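PDB 5O3M: protocatechuate decarboxylase from Klebsiella pneumoniae, which catalyses the prenylated-flavin-dependent decarboxylation of 3,4-dihydroxybenzoate to catechol and can run in reverse to carboxylate catechols. Local coordinates for residues 435-438 against 439-443; 134-137 against 138-141; 508-511 against 512-516. All blocks are in the same frame, centred on the assembly; numbering follows the deposited sequence.

Contact 1 (435-438 against 439-443); sequences WAMT and TRMQG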
loop_
_atom_site.group_PDB
_atom_site.type_symbol
_atom_site.label_atom_id
_atom_site.label_comp_id
_atom_site.label_asym_id
_atom_site.label_seq_id
_atom_site.Cartn_x
_atom_site.Cartn_y
_atom_site.Cartn_z
ATOM N N TRP A 435 10.520 10.527 -20.991
ATOM C CA TRP A 435 11.801 9.835 -20.896
ATOM C C TRP A 435 12.281 9.785 -19.454
ATOM O O TRP A 435 12.826 8.771 -19.004
ATOM C CB TRP A 435 12.842 10.527 -21.786
ATOM C CG TRP A 435 14.242 10.014 -21.599
ATOM C CD1 TRP A 435 14.789 8.902 -22.169
ATOM C CD2 TRP A 435 15.261 10.577 -20.757
ATOM N NE1 TRP A 435 16.089 8.751 -21.751
ATOM C CE2 TRP A 435 16.400 9.763 -20.880
ATOM C CE3 TRP A 435 15.321 11.702 -19.925
ATOM C CZ2 TRP A 435 17.600 10.036 -20.199
ATOM C CZ3 TRP A 435 16.505 11.966 -19.239
ATOM C CH2 TRP A 435 17.630 11.130 -19.384
ATOM N N ALA A 436 12.096 10.873 -18.707
ATOM C CA ALA A 436 12.510 10.845 -17.312
ATOM C C ALA A 436 11.615 9.915 -16.505
ATOM O O ALA A 436 12.086 9.282 -15.551
ATOM C CB ALA A 436 12.500 12.258 -16.716
ATOM N N MET A 437 10.333 9.818 -16.885
ATOM C CA MET A 437 9.395 8.877 -16.293
ATOM C C MET A 437 9.702 7.445 -16.666
ATOM O O MET A 437 9.105 6.532 -16.085
ATOM C CB MET A 437 7.970 9.194 -16.736
ATOM C CG MET A 437 7.564 10.629 -16.536
ATOM S SD MET A 437 5.850 10.692 -15.990
ATOM C CE MET A 437 6.116 10.244 -14.288
ATOM N N THR A 438 10.588 7.223 -17.630
ATOM C CA THR A 438 10.885 5.873 -18.096
ATOM C C THR A 438 12.207 5.327 -17.559
ATOM O O THR A 438 12.284 4.151 -17.168
ATOM C CB THR A 438 10.887 5.871 -19.628
ATOM O OG1 THR A 438 9.612 6.330 -20.095
ATOM C CG2 THR A 438 11.212 4.475 -20.207
ATOM N N THR A 439 13.249 6.154 -17.502
ATOM C CA THR A 439 14.580 5.688 -17.127
ATOM C C THR A 439 15.030 6.184 -15.756
ATOM O O THR A 439 16.077 5.748 -15.279
ATOM C CB THR A 439 15.621 6.108 -18.192
ATOM O OG1 THR A 439 15.773 7.534 -18.191
ATOM C CG2 THR A 439 15.201 5.665 -19.607
ATOM N N ARG A 440 14.270 7.069 -15.119
ATOM C CA ARG A 440 14.608 7.707 -13.841
ATOM C C ARG A 440 13.420 7.636 -12.881
ATOM O O ARG A 440 13.050 8.602 -12.204
ATOM C CB ARG A 440 15.046 9.154 -14.058
ATOM C CG ARG A 440 16.359 9.266 -14.856
ATOM C CD ARG A 440 16.685 10.699 -15.185
ATOM N NE ARG A 440 17.994 10.858 -15.806
ATOM C CZ ARG A 440 18.531 12.047 -16.049
ATOM N NH1 ARG A 440 17.851 13.149 -15.716
ATOM N NH2 ARG A 440 19.730 12.135 -16.606
ATOM N N MET A 441 12.817 6.461 -12.797
ATOM C CA MET A 441 11.616 6.289 -11.993
ATOM C C MET A 441 11.409 4.797 -11.799
ATOM O O MET A 441 11.500 4.037 -12.769
ATOM C CB MET A 441 10.403 6.951 -12.697
ATOM C CG MET A 441 9.095 6.973 -11.906
ATOM S SD MET A 441 8.038 5.530 -12.256
ATOM C CE MET A 441 7.131 6.112 -13.688
ATOM N N GLN A 442 11.151 4.382 -10.555
ATOM C CA GLN A 442 10.664 3.036 -10.251
ATOM C C GLN A 442 9.312 3.174 -9.572
ATOM O O GLN A 442 9.198 3.861 -8.554
ATOM C CB GLN A 442 11.657 2.259 -9.377
ATOM C CG GLN A 442 12.879 1.806 -10.165
ATOM C CD GLN A 442 12.557 0.667 -11.119
ATOM O OE1 GLN A 442 11.649 -0.121 -10.850
ATOM N NE2 GLN A 442 13.314 0.558 -12.238
ATOM N N GLY A 443 8.284 2.547 -10.161
ATOM C CA GLY A 443 6.913 2.847 -9.776
ATOM C C GLY A 443 6.622 2.647 -8.296
ATOM O O GLY A 443 5.824 3.396 -7.718
HETATM O O HOH W 1 9.682 4.105 -14.871
#
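R440 reaches back along the end of helix 430-439 to W435, five residues earlier. Its CB starts 3.3 Å from A436 O, the carbonyl that also takes a weak hydrogen bond from R440 N. With CG anti to the carbonyl carbon (chi1 -65°), the extended arginine crosses the indole obliquely, and its guanidinium end does the touching. NE and CZ are each 3.6 Å from W435 CH2. NH2 lies equally near this atom, which sits over one face of the guanidinium, toward its rim; NH1 is the farther nitrogen, 4.0 Å from W435 CZ3. The two planes are 56° apart, so this is no parallel stack.

T439 OG1 stands over one face of the indole, 3.5 Å from W435 CE2, while T439 N bonds to W435 O at 3.0 Å, the helical i to i+4 link. R440 is the first residue to leave helical backbone angles. Beyond it, M441 folds back until its CE is 3.1 Å from M437 O. A water lies 2.8 Å from both M437 O and M441 O and can donate to either, though it has more acceptors in reach than protons.

W435 NE1 bonds to P311 O, and T439 OG1 and R440 NE to Y313 OH, all of the second subunit. R440 lines one of the two pentane-1,5-diol pockets. Its buried guanidinium is restrained by Y313 at NE and by a salt bridge from NH2 to D424, which probably offsets its charge, while the indole only bounds one face.

Contact 2 (134-137 against 138-141); sequences SAPC and QEQI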
loop_
_atom_site.group_PDB
_atom_site.type_symbol
_atom_site.label_atom_id
_atom_site.label_comp_id
_atom_site.label_asym_id
_atom_site.label_seq_id
_atom_site.Cartn_x
_atom_site.Cartn_y
_atom_site.Cartn_z
ATOM N N SER A 134 -8.244 61.452 -26.326
ATOM C CA SER A 134 -7.102 60.542 -26.323
ATOM C C SER A 134 -7.516 59.069 -26.268
ATOM O O SER A 134 -6.656 58.200 -26.078
ATOM C CB SER A 134 -6.182 60.863 -25.141
ATOM O OG SER A 134 -5.703 62.195 -25.217
ATOM N N ALA A 135 -8.808 58.772 -26.438
ATOM C CA ALA A 135 -9.360 57.427 -26.280
ATOM C C ALA A 135 -9.910 56.921 -27.606
ATOM O O ALA A 135 -11.092 57.133 -27.916
ATOM C CB ALA A 135 -10.451 57.417 -25.213
ATOM N N PRO A 136 -9.099 56.233 -28.415
ATOM C CA PRO A 136 -9.635 55.625 -29.644
ATOM C C PRO A 136 -10.783 54.657 -29.396
ATOM O O PRO A 136 -11.504 54.314 -30.346
ATOM C CB PRO A 136 -8.419 54.905 -30.239
ATOM C CG PRO A 136 -7.245 55.654 -29.689
ATOM C CD PRO A 136 -7.642 56.054 -28.299
ATOM N N CYS A 137 -10.982 54.208 -28.155
ATOM C CA CYS A 137 -12.078 53.293 -27.856
ATOM C C CYS A 137 -13.447 53.970 -27.889
ATOM O O CYS A 137 -14.468 53.276 -27.779
ATOM C CB CYS A 137 -11.851 52.642 -26.494
ATOM S SG CYS A 137 -12.301 53.686 -25.093
ATOM N N GLN A 138 -13.501 55.298 -28.033
ATOM C CA GLN A 138 -14.772 56.010 -28.114
ATOM C C GLN A 138 -14.923 56.738 -29.445
ATOM O O GLN A 138 -15.695 57.693 -29.541
ATOM C CB GLN A 138 -14.924 56.969 -26.927
ATOM C CG GLN A 138 -14.821 56.213 -25.595
ATOM C CD GLN A 138 -14.944 57.086 -24.363
ATOM O OE1 GLN A 138 -14.845 58.313 -24.430
ATOM N NE2 GLN A 138 -15.163 56.447 -23.220
ATOM N N GLU A 139 -14.203 56.287 -30.481
ATOM C CA GLU A 139 -14.362 56.872 -31.810
ATOM C C GLU A 139 -15.768 56.640 -32.351
ATOM O O GLU A 139 -16.286 57.460 -33.117
ATOM C CB GLU A 139 -13.298 56.303 -32.764
ATOM C CG GLU A 139 -11.916 56.959 -32.597
ATOM C CD GLU A 139 -10.767 56.151 -33.202
ATOM O OE1 GLU A 139 -11.018 55.105 -33.844
ATOM O OE2 GLU A 139 -9.602 56.580 -33.044
ATOM N N GLN A 140 -16.393 55.533 -31.966
ATOM C CA GLN A 140 -17.798 55.264 -32.228
ATOM C C GLN A 140 -18.482 54.935 -30.911
ATOM O O GLN A 140 -17.923 54.222 -30.066
ATOM C CB GLN A 140 -17.981 54.107 -33.208
ATOM C CG GLN A 140 -17.222 54.248 -34.512
ATOM C CD GLN A 140 -17.394 53.028 -35.388
ATOM O OE1 GLN A 140 -18.411 52.876 -36.052
ATOM N NE2 GLN A 140 -16.406 52.136 -35.375
ATOM N N ILE A 141 -19.694 55.453 -30.745
ATOM C CA ILE A 141 -20.473 55.310 -29.520
ATOM C C ILE A 141 -21.858 54.802 -29.906
ATOM O O ILE A 141 -22.544 55.419 -30.731
ATOM C CB ILE A 141 -20.565 56.639 -28.747
ATOM C CG1 ILE A 141 -19.186 57.069 -28.230
ATOM C CG2 ILE A 141 -21.544 56.534 -27.598
ATOM C CD1 ILE A 141 -19.125 58.545 -27.831
#
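E139 lays its side chain back over P136, three residues earlier, while Q138 runs off past the sulfur of C137; the two side chains leave the turn in different directions. In E139 the chain is extended beyond CG, and CG is anti to the carbonyl carbon (chi1 -79°). That torsion turns the carboxylate back over the proline, where OE2 lies 3.5 Å from P136 CB and just as near P136 CA. The contact is thus between one carboxylate oxygen and the carbons at the start of the proline ring. Further back, E139 CG and CD pass close to P136 O.

The cysteine and glutamine meet differently. C137 SG sits between its own backbone N and carbonyl carbon, which places it 3.6 Å from Q138 CG. The glutamine chain then continues extended, and its amide NE2 finds Q269 O.

Two backbone bonds set the turn from which these side chains depart. Q138 N bonds to A135 O at 3.0 Å in a nearly straight bond (168° at the hydrogen), although the donor stands above the carbonyl plane. E139 N bonds weakly to P136 O at 3.3 Å. Both links join residues three apart, so they form two overlapping turns of 3-10 type, consistent with the backbone of P136 and C137. The chain then enters strand 140-143, which pairs with strand 323-331 of the Rift-related domain.

Outside the turn, C137 O bonds to T330 OG1 and E139 OE1 to N333 N. The bond from the N333 N-H to OE1 probably offsets the nearness of the carboxylate to P136 O, and solvent around this exposed glutamate would weaken that repulsion.

Contact 3 (508-511 against 512-516); sequences PEYF and ARLEK
L514 reaches back against Y510 and F511, one helical turn before it, and sets CD1 over the Y510 ring with CD2 beside it. CD1 lies over one face of that ring, 4.2 Å from its centroid and only 12° off the ring normal, a CH-pi contact. CD2 is 3.9 Å from Y510 CE1 and, more distantly, 4.5 Å from F511 CD1, which it approaches obliquely. In Y510, chi1 of 170° sets the ring beside the carbonyl carbon, and chi2 near -95° turns a face to L514. CD1 also comes within 3.3 Å of Y510 O.

The backbone forms the next shell. A512 N bonds to P508 O at 2.9 Å, a regular helical link, whereas R513 N is shared weakly between E509 O and Y510 O. L514 N then bonds weakly to F511 O at 3.2 Å, a three-residue step. This change of spacing accompanies the departure from helical angles at R513, the residue just before L514.

Helix 508-512 is the last helix of the chain, and its aromatic side faces a neighbour. Y510 packs on P76 of the second subunit, just before that subunit's strand 77-80, and F511 on I62, at the end of its helix 54-62. Within the chain, F511 also touches P503 in the preceding loop.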
loop_
_atom_site.group_PDB
_atom_site.type_symbol
_atom_site.label_atom_id
_atom_site.label_comp_id
_atom_site.label_asym_id
_atom_site.label_seq_id
_atom_site.Cartn_x
_atom_site.Cartn_y
_atom_site.Cartn_z
ATOM N N PRO A 508 23.999 26.472 -43.079
ATOM C CA PRO A 508 23.482 27.814 -42.747
ATOM C C PRO A 508 22.121 28.091 -43.352
ATOM O O PRO A 508 21.179 28.439 -42.626
ATOM C CB PRO A 508 24.558 28.757 -43.316
ATOM C CG PRO A 508 25.737 27.920 -43.565
ATOM C CD PRO A 508 25.239 26.539 -43.863
ATOM N N GLU A 509 22.003 27.954 -44.677
ATOM C CA GLU A 509 20.729 28.180 -45.349
ATOM C C GLU A 509 19.602 27.426 -44.665
ATOM O O GLU A 509 18.476 27.926 -44.582
ATOM C CB GLU A 509 20.831 27.757 -46.813
ATOM C CG GLU A 509 22.178 28.051 -47.438
ATOM C CD GLU A 509 22.405 29.538 -47.631
ATOM O OE1 GLU A 509 23.062 29.925 -48.629
ATOM O OE2 GLU A 509 21.915 30.319 -46.786
ATOM N N TYR A 510 19.890 26.222 -44.162
ATOM C CA TYR A 510 18.869 25.404 -43.507
ATOM C C TYR A 510 18.373 26.066 -42.227
ATOM O O TYR A 510 17.182 26.369 -42.095
ATOM C CB TYR A 510 19.427 23.997 -43.233
ATOM C CG TYR A 510 18.574 23.103 -42.340
ATOM C CD1 TYR A 510 18.820 23.028 -40.970
ATOM C CD2 TYR A 510 17.545 22.312 -42.861
ATOM C CE1 TYR A 510 18.062 22.220 -40.134
ATOM C CE2 TYR A 510 16.772 21.482 -42.022
ATOM C CZ TYR A 510 17.040 21.447 -40.654
ATOM O OH TYR A 510 16.318 20.643 -39.785
ATOM N N PHE A 511 19.282 26.297 -41.267
ATOM C CA PHE A 511 18.934 26.977 -40.020
ATOM C C PHE A 511 18.332 28.364 -40.256
ATOM O O PHE A 511 17.608 28.873 -39.394
ATOM C CB PHE A 511 20.170 27.116 -39.122
ATOM C CG PHE A 511 20.607 25.835 -38.452
ATOM C CD1 PHE A 511 20.010 25.412 -37.270
ATOM C CD2 PHE A 511 21.647 25.077 -38.982
ATOM C CE1 PHE A 511 20.416 24.248 -36.646
ATOM C CE2 PHE A 511 22.060 23.907 -38.353
ATOM C CZ PHE A 511 21.443 23.492 -37.183
ATOM N N ALA A 512 18.626 29.003 -41.385
ATOM C CA ALA A 512 17.923 30.239 -41.709
ATOM C C ALA A 512 16.421 29.990 -41.798
ATOM O O ALA A 512 15.618 30.734 -41.222
ATOM C CB ALA A 512 18.459 30.825 -43.014
ATOM N N ARG A 513 16.026 28.916 -42.487
ATOM C CA ARG A 513 14.620 28.583 -42.695
ATOM C C ARG A 513 13.995 27.920 -41.474
ATOM O O ARG A 513 12.928 27.308 -41.582
ATOM C CB ARG A 513 14.456 27.672 -43.916
ATOM C CG ARG A 513 14.814 28.317 -45.249
ATOM C CD ARG A 513 14.243 27.511 -46.410
ATOM N NE ARG A 513 15.227 26.626 -47.032
ATOM C CZ ARG A 513 15.535 25.404 -46.600
ATOM N NH1 ARG A 513 14.947 24.900 -45.515
ATOM N NH2 ARG A 513 16.446 24.687 -47.253
ATOM N N LEU A 514 14.644 28.021 -40.314
ATOM C CA LEU A 514 14.036 27.602 -39.056
ATOM C C LEU A 514 13.582 28.789 -38.220
ATOM O O LEU A 514 13.218 28.617 -37.050
ATOM C CB LEU A 514 14.986 26.708 -38.255
ATOM C CG LEU A 514 14.756 25.228 -38.579
ATOM C CD1 LEU A 514 14.895 24.989 -40.094
ATOM C CD2 LEU A 514 15.686 24.315 -37.796
ATOM N N GLU A 515 13.616 29.990 -38.792
ATOM C CA GLU A 515 12.809 31.106 -38.316
ATOM C C GLU A 515 11.598 31.222 -39.241
ATOM O O GLU A 515 11.479 32.120 -40.080
ATOM C CB GLU A 515 13.638 32.386 -38.270
ATOM C CG GLU A 515 15.154 32.162 -38.206
ATOM C CD GLU A 515 15.619 31.395 -36.967
ATOM O OE1 GLU A 515 14.812 31.186 -36.033
ATOM O OE2 GLU A 515 16.804 30.997 -36.936
ATOM N N LYS A 516 10.717 30.234 -39.094
ATOM C CA LYS A 516 9.549 30.054 -39.950
ATOM C C LYS A 516 8.475 29.278 -39.192
ATOM O O LYS A 516 8.683 28.863 -38.043
ATOM C CB LYS A 516 9.922 29.322 -41.247
#

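Overall arrangement
The three contacts follow in series along the chain, contact 2 first, and none touches another. Contacts 1 and 2 lie on opposite sides of the chain's centre, with centres 57 Å apart, in the C-terminal and Rift-related domains respectively. Contact 3 is nearer to contact 1, its closest atoms about 21 Å away, and stands about 32 Å from contact 2 by the same measure. Contacts 1 and 3 both meet the second subunit, one buried and the other at the surface, whereas contact 2 is touched by no other chain. Contact 1 alone reaches a bound ligand: the R440 side chain is about 4 Å from a pentane-1,5-diol.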